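Terminal oxygenase component of carbazole (Janthinobacterium sp., PDB 7BUG) is the terminal oxygenase of carbazole 1,9a-dioxygenase, adding dioxygen at the angular and adjacent carbons of carbazole to start its conversion to 2'-aminobiphenyl-2,3-diol. Local coordinates at residues 173-178 with 284-289; 292-297 with 335-340; 262-265 with 269-272; 28-33 with 47-52. All coordinates share one frame; numbering follows the deposited sequence.

Contact 1: 173-178 with 284-289; sequences LAVENG and EWYVPI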
loop_
_atom_site.group_PDB
_atom_site.type_symbol
_atom_site.label_atom_id
_atom_site.label_comp_id
_atom_site.label_asym_id
_atom_site.label_seq_id
_atom_site.Cartn_x
_atom_site.Cartn_y
_atom_site.Cartn_z
ATOM N N LEU A 173 19.783 -9.795 0.300
ATOM C CA LEU A 173 20.270 -9.042 1.496
ATOM C C LEU A 173 20.610 -10.047 2.603
ATOM O O LEU A 173 21.597 -9.878 3.291
ATOM C CB LEU A 173 19.166 -8.063 1.906
ATOM C CG LEU A 173 18.796 -7.019 0.856
ATOM C CD1 LEU A 173 17.716 -6.078 1.402
ATOM C CD2 LEU A 173 20.028 -6.271 0.377
ATOM N N ALA A 174 19.870 -11.158 2.688
ATOM C CA ALA A 174 20.104 -12.241 3.649
ATOM C C ALA A 174 21.406 -12.992 3.314
ATOM O O ALA A 174 22.255 -13.225 4.181
ATOM C CB ALA A 174 18.913 -13.189 3.630
ATOM N N VAL A 175 21.590 -13.360 2.027
ATOM C CA VAL A 175 22.812 -14.075 1.598
ATOM C C VAL A 175 24.025 -13.228 1.942
ATOM O O VAL A 175 25.023 -13.752 2.497
ATOM C CB VAL A 175 22.803 -14.354 0.090
ATOM C CG1 VAL A 175 24.153 -14.905 -0.357
ATOM C CG2 VAL A 175 21.717 -15.349 -0.250
ATOM N N GLU A 176 23.969 -11.939 1.614
ATOM C CA GLU A 176 25.160 -11.070 1.750
ATOM C C GLU A 176 25.455 -10.878 3.223
ATOM O O GLU A 176 26.639 -10.996 3.573
ATOM C CB GLU A 176 24.995 -9.795 0.959
ATOM C CG GLU A 176 24.934 -10.094 -0.516
ATOM C CD GLU A 176 24.982 -8.873 -1.411
ATOM O OE1 GLU A 176 25.275 -7.715 -0.884
ATOM O OE2 GLU A 176 24.783 -9.032 -2.616
ATOM N N ASN A 177 24.423 -10.704 4.035
ATOM C CA ASN A 177 24.573 -10.608 5.508
ATOM C C ASN A 177 25.235 -11.891 6.030
ATOM O O ASN A 177 26.089 -11.795 6.924
ATOM C CB ASN A 177 23.228 -10.376 6.161
ATOM C CG ASN A 177 23.229 -10.669 7.652
ATOM O OD1 ASN A 177 23.836 -9.925 8.406
ATOM N ND2 ASN A 177 22.443 -11.662 8.047
ATOM N N GLY A 178 24.831 -13.045 5.521
ATOM C CA GLY A 178 25.416 -14.309 5.974
ATOM C C GLY A 178 26.903 -14.406 5.647
ATOM O O GLY A 178 27.706 -14.920 6.491
ATOM N N GLU A 284 22.689 -22.746 6.301
ATOM C CA GLU A 284 21.467 -21.942 6.318
ATOM C C GLU A 284 21.189 -21.433 4.896
ATOM O O GLU A 284 22.071 -20.916 4.197
ATOM C CB GLU A 284 21.524 -20.837 7.386
ATOM C CG GLU A 284 22.627 -19.865 7.196
ATOM C CD GLU A 284 22.582 -18.740 8.249
ATOM O OE1 GLU A 284 22.199 -19.075 9.402
ATOM O OE2 GLU A 284 22.823 -17.591 7.904
ATOM N N TRP A 285 19.926 -21.553 4.525
ATOM C CA TRP A 285 19.420 -21.087 3.225
ATOM C C TRP A 285 18.663 -19.773 3.424
ATOM O O TRP A 285 17.979 -19.614 4.473
ATOM C CB TRP A 285 18.482 -22.108 2.607
ATOM C CG TRP A 285 19.110 -23.314 1.974
ATOM C CD1 TRP A 285 19.174 -23.504 0.632
ATOM C CD2 TRP A 285 19.672 -24.502 2.575
ATOM N NE1 TRP A 285 19.700 -24.733 0.336
ATOM C CE2 TRP A 285 20.032 -25.359 1.509
ATOM C CE3 TRP A 285 19.891 -24.930 3.890
ATOM C CZ2 TRP A 285 20.609 -26.609 1.727
ATOM C CZ3 TRP A 285 20.441 -26.189 4.092
ATOM C CH2 TRP A 285 20.797 -26.994 3.016
ATOM N N TYR A 286 18.642 -18.990 2.368
ATOM C CA TYR A 286 17.856 -17.763 2.224
ATOM C C TYR A 286 17.005 -17.929 0.978
ATOM O O TYR A 286 17.447 -17.614 -0.152
ATOM C CB TYR A 286 18.790 -16.576 2.174
ATOM C CG TYR A 286 19.980 -16.684 3.084
ATOM C CD1 TYR A 286 19.901 -16.396 4.451
ATOM C CD2 TYR A 286 21.182 -17.159 2.594
ATOM C CE1 TYR A 286 21.023 -16.502 5.257
ATOM C CE2 TYR A 286 22.298 -17.285 3.400
ATOM C CZ TYR A 286 22.224 -16.955 4.740
ATOM O OH TYR A 286 23.421 -17.119 5.433
ATOM N N VAL A 287 15.825 -18.444 1.187
ATOM C CA VAL A 287 14.988 -18.929 0.060
ATOM C C VAL A 287 14.039 -17.821 -0.378
ATOM O O VAL A 287 13.182 -17.370 0.400
ATOM C CB VAL A 287 14.221 -20.181 0.481
ATOM C CG1 VAL A 287 13.371 -20.677 -0.664
ATOM C CG2 VAL A 287 15.182 -21.236 0.983
ATOM N N PRO A 288 14.062 -17.429 -1.667
ATOM C CA PRO A 288 13.197 -16.362 -2.131
ATOM C C PRO A 288 11.732 -16.796 -2.129
ATOM O O PRO A 288 11.348 -17.835 -2.720
ATOM C CB PRO A 288 13.636 -16.080 -3.587
ATOM C CG PRO A 288 14.917 -16.827 -3.741
ATOM C CD PRO A 288 14.888 -17.959 -2.742
ATOM N N ILE A 289 10.914 -16.004 -1.438
ATOM C CA ILE A 289 9.434 -16.163 -1.409
ATOM C C ILE A 289 8.822 -15.236 -2.437
ATOM O O ILE A 289 8.031 -15.685 -3.281
ATOM C CB ILE A 289 8.855 -15.941 0.009
ATOM C CG1 ILE A 289 9.287 -17.076 0.925
ATOM C CG2 ILE A 289 7.354 -15.778 -0.017
ATOM C CD1 ILE A 289 8.983 -16.848 2.372
#
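One face of the Tyr-286 phenol lies against the backbone of helix 171-179. Ala-174 O and Val-175 CA are over this face. The Val-175 CA contact is a CH-pi interaction, with CA 4.0 Å from the ring centroid. Two methyl groups flank the ring near its CB end: Ala-174 CB is 3.5 Å from Tyr-286 CD1, and Val-175 CG2 is 3.4 Å from Tyr-286 CD2. This is helix-on-sheet packing in the Bet v 1-like catalytic domain. Segment 173-178 runs nearly antiparallel to 284-288, at 161°, with the two axes 8.3 Å apart at closest approach. Tyr-286 has its CG anti to the carbonyl carbon (chi1 -38°), and its ring runs along the helix toward Gly-178. With no side chain there, Gly-178 CA comes within 3.5 Å of Tyr-286 OH. The helix also lies close to the mononuclear iron, which is bound by His-183, His-187 and Asp-333. Ala-174 also touches Arg-337 and His-294. Glu-284 fixes the far end of the phenol. Its OE1 is hydrogen-bonded to Tyr-296 OH and Gln-282, while its OE2 accepts a hydrogen bond from Tyr-286 OH, 2.6 Å between the two oxygens, through the lone pair anti to OE1.

Contact 2: 292-297 with 335-340; sequences NTHYYF and WAREAM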
loop_
_atom_site.group_PDB
_atom_site.type_symbol
_atom_site.label_atom_id
_atom_site.label_comp_id
_atom_site.label_asym_id
_atom_site.label_seq_id
_atom_site.Cartn_x
_atom_site.Cartn_y
_atom_site.Cartn_z
ATOM N N ASN A 292 10.250 -9.325 -1.754
ATOM C CA ASN A 292 10.377 -8.639 -0.443
ATOM C C ASN A 292 10.640 -9.602 0.726
ATOM O O ASN A 292 10.777 -9.121 1.857
ATOM C CB ASN A 292 9.054 -7.923 -0.140
ATOM C CG ASN A 292 8.640 -6.960 -1.220
ATOM O OD1 ASN A 292 9.470 -6.216 -1.743
ATOM N ND2 ASN A 292 7.390 -7.083 -1.650
ATOM N N THR A 293 10.644 -10.928 0.517
ATOM C CA THR A 293 10.469 -11.915 1.607
ATOM C C THR A 293 11.333 -13.159 1.308
ATOM O O THR A 293 11.486 -13.520 0.152
ATOM C CB THR A 293 8.986 -12.322 1.709
ATOM O OG1 THR A 293 8.165 -11.166 1.462
ATOM C CG2 THR A 293 8.700 -12.892 3.075
ATOM N N HIS A 294 11.858 -13.783 2.336
ATOM C CA HIS A 294 12.609 -15.049 2.215
ATOM C C HIS A 294 12.207 -15.979 3.341
ATOM O O HIS A 294 11.859 -15.548 4.450
ATOM C CB HIS A 294 14.116 -14.872 2.104
ATOM C CG HIS A 294 14.798 -14.326 3.304
ATOM N ND1 HIS A 294 14.803 -12.937 3.567
ATOM C CD2 HIS A 294 15.555 -14.897 4.261
ATOM C CE1 HIS A 294 15.483 -12.738 4.670
ATOM N NE2 HIS A 294 15.951 -13.876 5.129
ATOM N N TYR A 295 12.396 -17.262 3.099
ATOM C CA TYR A 295 12.517 -18.231 4.215
ATOM C C TYR A 295 13.963 -18.233 4.710
ATOM O O TYR A 295 14.907 -18.303 3.942
ATOM C CB TYR A 295 12.216 -19.674 3.828
ATOM C CG TYR A 295 10.813 -20.004 3.469
ATOM C CD1 TYR A 295 9.884 -20.094 4.488
ATOM C CD2 TYR A 295 10.412 -20.266 2.160
ATOM C CE1 TYR A 295 8.575 -20.389 4.213
ATOM C CE2 TYR A 295 9.093 -20.561 1.872
ATOM C CZ TYR A 295 8.187 -20.664 2.918
ATOM O OH TYR A 295 6.861 -20.948 2.734
ATOM N N TYR A 296 14.156 -18.086 6.006
ATOM C CA TYR A 296 15.472 -18.228 6.655
ATOM C C TYR A 296 15.486 -19.634 7.223
ATOM O O TYR A 296 14.878 -19.932 8.307
ATOM C CB TYR A 296 15.669 -17.112 7.679
ATOM C CG TYR A 296 16.958 -17.224 8.438
ATOM C CD1 TYR A 296 18.149 -17.616 7.854
ATOM C CD2 TYR A 296 17.029 -16.801 9.768
ATOM C CE1 TYR A 296 19.336 -17.677 8.556
ATOM C CE2 TYR A 296 18.222 -16.800 10.461
ATOM C CZ TYR A 296 19.386 -17.270 9.886
ATOM O OH TYR A 296 20.596 -17.361 10.566
ATOM N N PHE A 297 16.043 -20.543 6.433
ATOM C CA PHE A 297 15.936 -21.982 6.672
ATOM C C PHE A 297 17.257 -22.426 7.290
ATOM O O PHE A 297 18.281 -22.542 6.598
ATOM C CB PHE A 297 15.569 -22.714 5.373
ATOM C CG PHE A 297 15.230 -24.174 5.560
ATOM C CD1 PHE A 297 16.185 -25.162 5.614
ATOM C CD2 PHE A 297 13.918 -24.558 5.582
ATOM C CE1 PHE A 297 15.818 -26.492 5.756
ATOM C CE2 PHE A 297 13.523 -25.885 5.732
ATOM C CZ PHE A 297 14.495 -26.852 5.804
ATOM N N TRP A 335 17.397 -8.509 12.058
ATOM C CA TRP A 335 17.090 -7.059 11.990
ATOM C C TRP A 335 18.164 -6.349 11.128
ATOM O O TRP A 335 17.838 -5.331 10.497
ATOM C CB TRP A 335 16.794 -6.467 13.376
ATOM C CG TRP A 335 17.923 -6.467 14.330
ATOM C CD1 TRP A 335 18.094 -7.318 15.394
ATOM C CD2 TRP A 335 19.016 -5.538 14.356
ATOM N NE1 TRP A 335 19.257 -7.006 16.037
ATOM C CE2 TRP A 335 19.835 -5.918 15.440
ATOM C CE3 TRP A 335 19.373 -4.411 13.599
ATOM C CZ2 TRP A 335 20.993 -5.213 15.763
ATOM C CZ3 TRP A 335 20.513 -3.713 13.932
ATOM C CH2 TRP A 335 21.292 -4.102 15.014
ATOM N N ALA A 336 19.387 -6.867 11.011
ATOM C CA ALA A 336 20.392 -6.326 10.065
ATOM C C ALA A 336 19.829 -6.403 8.636
ATOM O O ALA A 336 19.922 -5.421 7.885
ATOM C CB ALA A 336 21.705 -7.034 10.145
ATOM N N ARG A 337 19.308 -7.565 8.248
ATOM C CA ARG A 337 18.727 -7.707 6.874
ATOM C C ARG A 337 17.623 -6.671 6.675
ATOM O O ARG A 337 17.580 -6.029 5.610
ATOM C CB ARG A 337 18.123 -9.104 6.682
ATOM C CG ARG A 337 19.164 -10.195 6.707
ATOM C CD ARG A 337 18.474 -11.522 6.783
ATOM N NE ARG A 337 19.428 -12.480 7.234
ATOM C CZ ARG A 337 19.095 -13.680 7.635
ATOM N NH1 ARG A 337 17.868 -14.137 7.446
ATOM N NH2 ARG A 337 20.011 -14.434 8.174
ATOM N N GLU A 338 16.728 -6.561 7.619
ATOM C CA GLU A 338 15.573 -5.655 7.583
ATOM C C GLU A 338 16.097 -4.219 7.407
ATOM O O GLU A 338 15.450 -3.438 6.695
ATOM C CB GLU A 338 14.700 -5.830 8.832
ATOM C CG GLU A 338 13.969 -7.176 8.900
ATOM C CD GLU A 338 13.257 -7.427 10.230
ATOM O OE1 GLU A 338 13.659 -6.820 11.245
ATOM O OE2 GLU A 338 12.323 -8.215 10.260
ATOM N N ALA A 339 17.220 -3.890 8.018
ATOM C CA ALA A 339 17.770 -2.523 7.968
ATOM C C ALA A 339 18.299 -2.174 6.567
ATOM O O ALA A 339 18.458 -0.963 6.272
ATOM C CB ALA A 339 18.844 -2.320 9.006
ATOM N N MET A 340 18.608 -3.178 5.728
ATOM C CA MET A 340 19.155 -2.922 4.384
ATOM C C MET A 340 18.013 -2.736 3.354
ATOM O O MET A 340 18.279 -2.335 2.217
ATOM C CB MET A 340 20.087 -4.044 3.925
ATOM C CG MET A 340 21.499 -3.832 4.451
ATOM S SD MET A 340 22.748 -4.947 3.704
ATOM C CE MET A 340 22.004 -6.363 4.539
HETATM O O HOH W 1 22.851 -15.217 9.048
#
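His-294 is the first residue of strand 293-303 to meet Arg-337. Both ring nitrogens are engaged. ND1 is hydrogen-bonded to Ser-169 O, which leaves NE2 as the acceptor. Arg-337 NH1 approaches His-294 NE2 at 3.0 Å, close to the imidazole plane. The bond is weak, with an N-H...N angle of only 132°. Arg-337 CD lies 3.8 Å from His-294 NE2, so the aliphatic arm also brushes the ring. Tyr-295 turns to the other face of the sheet, where it meets Val-287. Tyr-296 returns to the side of the helix. Its CG is anti to the backbone N (chi1 177°), which lays one ring face across the end of Arg-337. The guanidinium stands on this face almost at a right angle, with Arg-337 NH1 over Tyr-296 CG at 3.4 Å and NH2 over Tyr-296 CE1 at 3.3 Å. Arg-337 CZ is 4.0 Å from the Tyr-296 ring centroid, 6° off the normal. This is an edge-on cation-pi contact. Tyr-296 OH is hydrogen-bonded to Glu-284. A water bridges Tyr-296 OH and Arg-337 NH2 through two weak bonds. The Arg-337 side chain lies about 4 Å from that of Asp-333, an iron ligand. The extended Arg-337 side chain thus spans from helix 331-344 to the catalytic-domain sheet, passing Ala-174 and Asn-177 of helix 171-179 and touching Tyr-286 on the neighbouring strand 281-288.

Contact 3: 262-265 with 269-272; sequences ISIW and VLKV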
loop_
_atom_site.group_PDB
_atom_site.type_symbol
_atom_site.label_atom_id
_atom_site.label_comp_id
_atom_site.label_asym_id
_atom_site.label_seq_id
_atom_site.Cartn_x
_atom_site.Cartn_y
_atom_site.Cartn_z
ATOM N N ILE A 262 34.137 -20.984 5.923
ATOM C CA ILE A 262 32.867 -20.260 5.660
ATOM C C ILE A 262 32.700 -20.271 4.149
ATOM O O ILE A 262 33.595 -19.777 3.454
ATOM C CB ILE A 262 32.885 -18.814 6.159
ATOM C CG1 ILE A 262 33.058 -18.779 7.674
ATOM C CG2 ILE A 262 31.599 -18.105 5.705
ATOM C CD1 ILE A 262 33.121 -17.388 8.256
ATOM N N SER A 263 31.576 -20.756 3.650
ATOM C CA SER A 263 31.375 -20.798 2.190
ATOM C C SER A 263 29.907 -20.526 1.875
ATOM O O SER A 263 29.032 -20.835 2.711
ATOM C CB SER A 263 31.835 -22.130 1.612
ATOM O OG SER A 263 31.247 -23.210 2.311
ATOM N N ILE A 264 29.703 -19.903 0.725
ATOM C CA ILE A 264 28.350 -19.660 0.199
ATOM C C ILE A 264 28.222 -20.431 -1.116
ATOM O O ILE A 264 29.173 -20.462 -1.921
ATOM C CB ILE A 264 28.082 -18.155 0.043
ATOM C CG1 ILE A 264 26.608 -17.901 -0.279
ATOM C CG2 ILE A 264 29.019 -17.545 -1.016
ATOM C CD1 ILE A 264 25.642 -18.127 0.886
ATOM N N TRP A 265 27.062 -21.018 -1.335
ATOM C CA TRP A 265 26.810 -21.906 -2.508
ATOM C C TRP A 265 25.544 -21.450 -3.210
ATOM O O TRP A 265 24.560 -21.142 -2.509
ATOM C CB TRP A 265 26.670 -23.346 -2.006
ATOM C CG TRP A 265 27.882 -23.787 -1.249
ATOM C CD1 TRP A 265 28.144 -23.587 0.071
ATOM C CD2 TRP A 265 29.071 -24.385 -1.806
ATOM N NE1 TRP A 265 29.391 -24.059 0.403
ATOM C CE2 TRP A 265 29.984 -24.549 -0.739
ATOM C CE3 TRP A 265 29.440 -24.795 -3.100
ATOM C CZ2 TRP A 265 31.248 -25.115 -0.921
ATOM C CZ3 TRP A 265 30.699 -25.321 -3.276
ATOM C CH2 TRP A 265 31.578 -25.484 -2.204
ATOM N N VAL A 269 22.989 -20.672 -0.083
ATOM C CA VAL A 269 23.091 -21.463 1.154
ATOM C C VAL A 269 24.512 -21.307 1.676
ATOM O O VAL A 269 25.505 -21.504 0.929
ATOM C CB VAL A 269 22.676 -22.938 1.016
ATOM C CG1 VAL A 269 23.332 -23.622 -0.146
ATOM C CG2 VAL A 269 22.974 -23.708 2.264
ATOM N N LEU A 270 24.587 -20.931 2.945
ATOM C CA LEU A 270 25.843 -20.697 3.682
ATOM C C LEU A 270 26.186 -21.948 4.492
ATOM O O LEU A 270 25.316 -22.562 5.147
ATOM C CB LEU A 270 25.638 -19.504 4.617
ATOM C CG LEU A 270 26.870 -18.999 5.375
ATOM C CD1 LEU A 270 27.759 -18.167 4.460
ATOM C CD2 LEU A 270 26.466 -18.178 6.592
ATOM N N LYS A 271 27.475 -22.282 4.512
ATOM C CA LYS A 271 28.049 -23.316 5.389
ATOM C C LYS A 271 29.112 -22.676 6.269
ATOM O O LYS A 271 30.026 -22.024 5.747
ATOM C CB LYS A 271 28.645 -24.434 4.546
ATOM C CG LYS A 271 29.315 -25.513 5.385
ATOM C CD LYS A 271 29.929 -26.611 4.559
ATOM C CE LYS A 271 30.782 -27.532 5.386
ATOM N NZ LYS A 271 31.351 -28.629 4.573
ATOM N N VAL A 272 28.961 -22.881 7.573
ATOM C CA VAL A 272 29.958 -22.376 8.554
ATOM C C VAL A 272 30.412 -23.552 9.403
ATOM O O VAL A 272 29.573 -24.210 10.036
ATOM C CB VAL A 272 29.384 -21.271 9.447
ATOM C CG1 VAL A 272 30.461 -20.723 10.393
ATOM C CG2 VAL A 272 28.714 -20.166 8.664
HETATM O O HOH W 2 32.252 -23.887 4.667
#
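Ile-264 and Leu-270 face each other as a non-hydrogen-bonded pair, and each reaches over the opposite backbone. A chi2 of 72° bends CD1 of Ile-264 over the Val-269 peptide, 3.4 Å from Val-269 O. In return, Leu-270 CD1 rests 3.4 Å from Ser-263 O. Ile-262 lies beside Leu-270 and points the same way, with Ile-262 CG2 4.0 Å from Leu-270 CD1. Val-272 CG1 meets CG1 of Ile-262 further along. These four side chains make a ridged apolar face. Phe-179 of helix 171-179 packs on Ile-262, Ile-264 and Leu-270, and Val-175 packs on Ile-264. The other face is built from Ser-263, Trp-265, Val-269 and Lys-271. Here the indole folds back along its own strand. Trp-265 NE1 donates to Ser-263 OG at 2.8 Å, with the oxygen 24° out of the ring plane. The same hydroxyl is linked by a water to Lys-271 O. Val-269 CG1 fills the corner beside Trp-265 CB, at 3.8 Å, and Pro-150 packs on both residues. The Lys-271 chain leads away, extended, to bond Pro-151 O through NZ. The two hydrogen-bonded pairs hold this relief in place. The straightest bond, Lys-271 N to Ser-263 O, is 2.8 Å long with an angle of 173° at the hydrogen. With a three-residue connection, this is an antiparallel beta hairpin in the curved sheet of a Bet v 1-like domain. The sheet packs on helix 171-179, and the side chain of Leu-270 is about 7 Å from the bound iron.

Contact 4: 28-33 with 47-52; sequences HWYPVM and KLLGEN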
loop_
_atom_site.group_PDB
_atom_site.type_symbol
_atom_site.label_atom_id
_atom_site.label_comp_id
_atom_site.label_asym_id
_atom_site.label_seq_id
_atom_site.Cartn_x
_atom_site.Cartn_y
_atom_site.Cartn_z
ATOM N N HIS A 28 16.782 -24.485 -9.683
ATOM C CA HIS A 28 17.532 -25.007 -8.541
ATOM C C HIS A 28 16.549 -25.610 -7.536
ATOM O O HIS A 28 15.363 -25.287 -7.578
ATOM C CB HIS A 28 18.372 -23.926 -7.836
ATOM C CG HIS A 28 19.435 -23.281 -8.647
ATOM N ND1 HIS A 28 20.734 -23.687 -8.572
ATOM C CD2 HIS A 28 19.391 -22.265 -9.521
ATOM C CE1 HIS A 28 21.437 -22.914 -9.414
ATOM N NE2 HIS A 28 20.667 -22.026 -9.988
ATOM N N TRP A 29 17.084 -26.454 -6.695
ATOM C CA TRP A 29 16.440 -27.010 -5.507
ATOM C C TRP A 29 16.455 -25.966 -4.394
ATOM O O TRP A 29 17.506 -25.375 -4.173
ATOM C CB TRP A 29 17.157 -28.263 -5.046
ATOM C CG TRP A 29 17.057 -29.441 -5.957
ATOM C CD1 TRP A 29 18.004 -29.877 -6.836
ATOM C CD2 TRP A 29 15.978 -30.386 -6.006
ATOM N NE1 TRP A 29 17.576 -31.014 -7.458
ATOM C CE2 TRP A 29 16.374 -31.377 -6.939
ATOM C CE3 TRP A 29 14.749 -30.521 -5.362
ATOM C CZ2 TRP A 29 15.546 -32.441 -7.267
ATOM C CZ3 TRP A 29 13.966 -31.603 -5.638
ATOM C CH2 TRP A 29 14.357 -32.548 -6.582
ATOM N N TYR A 30 15.327 -25.879 -3.690
ATOM C CA TYR A 30 15.211 -25.038 -2.481
ATOM C C TYR A 30 14.495 -25.781 -1.359
ATOM O O TYR A 30 13.451 -26.370 -1.596
ATOM C CB TYR A 30 14.372 -23.789 -2.782
ATOM C CG TYR A 30 15.048 -22.850 -3.738
ATOM C CD1 TYR A 30 15.971 -21.930 -3.298
ATOM C CD2 TYR A 30 14.792 -22.904 -5.083
ATOM C CE1 TYR A 30 16.578 -21.036 -4.173
ATOM C CE2 TYR A 30 15.423 -22.068 -5.982
ATOM C CZ TYR A 30 16.309 -21.110 -5.526
ATOM O OH TYR A 30 16.896 -20.301 -6.451
ATOM N N PRO A 31 14.969 -25.646 -0.125
ATOM C CA PRO A 31 14.237 -26.156 1.029
ATOM C C PRO A 31 13.103 -25.227 1.427
ATOM O O PRO A 31 13.274 -24.021 1.334
ATOM C CB PRO A 31 15.294 -26.278 2.111
ATOM C CG PRO A 31 16.195 -25.141 1.837
ATOM C CD PRO A 31 16.237 -25.025 0.314
ATOM N N VAL A 32 11.961 -25.790 1.811
ATOM C CA VAL A 32 10.789 -24.919 2.125
ATOM C C VAL A 32 10.161 -25.278 3.464
ATOM O O VAL A 32 9.421 -24.438 3.977
ATOM C CB VAL A 32 9.757 -25.008 1.004
ATOM C CG1 VAL A 32 10.330 -24.414 -0.292
ATOM C CG2 VAL A 32 9.271 -26.400 0.774
ATOM N N MET A 33 10.403 -26.471 3.977
ATOM C CA MET A 33 9.795 -26.898 5.264
ATOM C C MET A 33 10.490 -28.178 5.699
ATOM O O MET A 33 11.327 -28.690 4.957
ATOM C CB MET A 33 8.296 -27.148 5.139
ATOM C CG MET A 33 7.943 -28.324 4.322
ATOM S SD MET A 33 6.123 -28.484 4.156
ATOM C CE MET A 33 5.797 -27.166 3.008
ATOM N N LYS A 47 4.650 -20.181 -0.845
ATOM C CA LYS A 47 5.064 -19.389 -2.018
ATOM C C LYS A 47 6.590 -19.490 -2.150
ATOM O O LYS A 47 7.321 -19.227 -1.179
ATOM C CB LYS A 47 4.550 -17.960 -1.880
ATOM C CG LYS A 47 4.889 -17.141 -3.115
ATOM C CD LYS A 47 4.407 -15.689 -3.031
ATOM C CE LYS A 47 2.969 -15.600 -3.451
ATOM N NZ LYS A 47 2.531 -14.192 -3.394
ATOM N N LEU A 48 7.064 -19.835 -3.349
ATOM C CA LEU A 48 8.481 -20.046 -3.652
ATOM C C LEU A 48 8.798 -19.364 -4.978
ATOM O O LEU A 48 8.105 -19.638 -5.981
ATOM C CB LEU A 48 8.764 -21.536 -3.710
ATOM C CG LEU A 48 10.180 -21.932 -4.063
ATOM C CD1 LEU A 48 11.210 -21.350 -3.116
ATOM C CD2 LEU A 48 10.329 -23.437 -4.157
ATOM N N LEU A 49 9.779 -18.465 -4.978
ATOM C CA LEU A 49 10.155 -17.728 -6.217
ATOM C C LEU A 49 8.925 -17.021 -6.783
ATOM O O LEU A 49 8.794 -16.878 -8.008
ATOM C CB LEU A 49 10.806 -18.681 -7.229
ATOM C CG LEU A 49 12.323 -18.825 -7.164
ATOM C CD1 LEU A 49 12.850 -19.192 -5.813
ATOM C CD2 LEU A 49 12.811 -19.788 -8.243
ATOM N N GLY A 50 8.003 -16.606 -5.918
ATOM C CA GLY A 50 6.797 -15.854 -6.280
ATOM C C GLY A 50 5.632 -16.698 -6.684
ATOM O O GLY A 50 4.498 -16.160 -6.893
ATOM N N GLU A 51 5.805 -18.013 -6.758
ATOM C CA GLU A 51 4.755 -18.935 -7.212
ATOM C C GLU A 51 4.114 -19.639 -5.996
ATOM O O GLU A 51 4.831 -20.207 -5.124
ATOM C CB GLU A 51 5.337 -20.055 -8.087
ATOM C CG GLU A 51 6.132 -19.557 -9.284
ATOM C CD GLU A 51 6.513 -20.583 -10.324
ATOM O OE1 GLU A 51 5.886 -21.646 -10.352
ATOM O OE2 GLU A 51 7.401 -20.278 -11.146
ATOM N N ASN A 52 2.786 -19.671 -6.007
ATOM C CA ASN A 52 2.033 -20.369 -4.934
ATOM C C ASN A 52 2.024 -21.856 -5.298
ATOM O O ASN A 52 1.600 -22.199 -6.425
ATOM C CB ASN A 52 0.574 -19.906 -4.783
ATOM C CG ASN A 52 0.496 -18.484 -4.255
ATOM O OD1 ASN A 52 1.141 -18.181 -3.249
ATOM N ND2 ASN A 52 -0.227 -17.629 -4.944
#
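This is apolar side-chain packing between the two outermost strands of the six-stranded antiparallel Rieske-domain sheet, with Tyr-30 and Val-32 on one and Leu-48 on the other. Leu-49 joins them from the turn that follows strand 44-48. The backbones stay apart: the nearest CA pair, Val-32 and Leu-48, is separated by 7.9 Å. Leu-48 spans the distance with its two methyl groups. With chi1 at 178° the Leu-48 side chain extends toward strand 28-32, and its two methyls then reach different partners. Leu-48 CD1 lies 4.0 Å from Tyr-30 CB, and CD2 lies 4.0 Å from Val-32 CG1. Leu-49 comes in at the far end of the phenol. Its CD1 sits over one ring face, 4.2 Å from the Tyr-30 centroid and displaced toward Tyr-30 CE2. This is a CH-pi contact, and the two side chains meet at about a right angle. The link from Leu-48 to Glu-51 is a type I' beta turn, which joins strands 44-48 and 51-58 as a tight hairpin. Leu-49 and Gly-50 take its central positions, both with positive phi. Paired backbone bonds close it: Leu-48 N donates to Glu-51 O at 2.9 Å, and Glu-51 N donates to Leu-48 O at 2.9 Å. The turn also meets the catalytic domain, because Leu-49 shares a backbone hydrogen bond with Pro-288 of strand 281-288 and its side chain packs there. Val-287 of that strand packs on Leu-48. Tyr-30 likewise touches Pro-288, and its OH is hydrogen-bonded to Phe-25 O.

Overall arrangement
From the N terminus, contact 4 comes first. It closes a short loop within the Rieske domain and brings together the two outer strands of that sheet. Contact 1 closes a much longer loop, from helix 171-179 to strand 281-288 of the catalytic domain. The hairpin of contact 3 is nested inside it and is hydrogen-bonded to 281-288 in the same sheet. Contact 2 opens after contact 1 has closed and ties the next strand, 293-303, to helix 331-344. No loops cross. Strand 281-288 is common ground: it neighbours strands of contacts 2 and 3, and its end hydrogen-bonds to the turn of contact 4, joining the two domains.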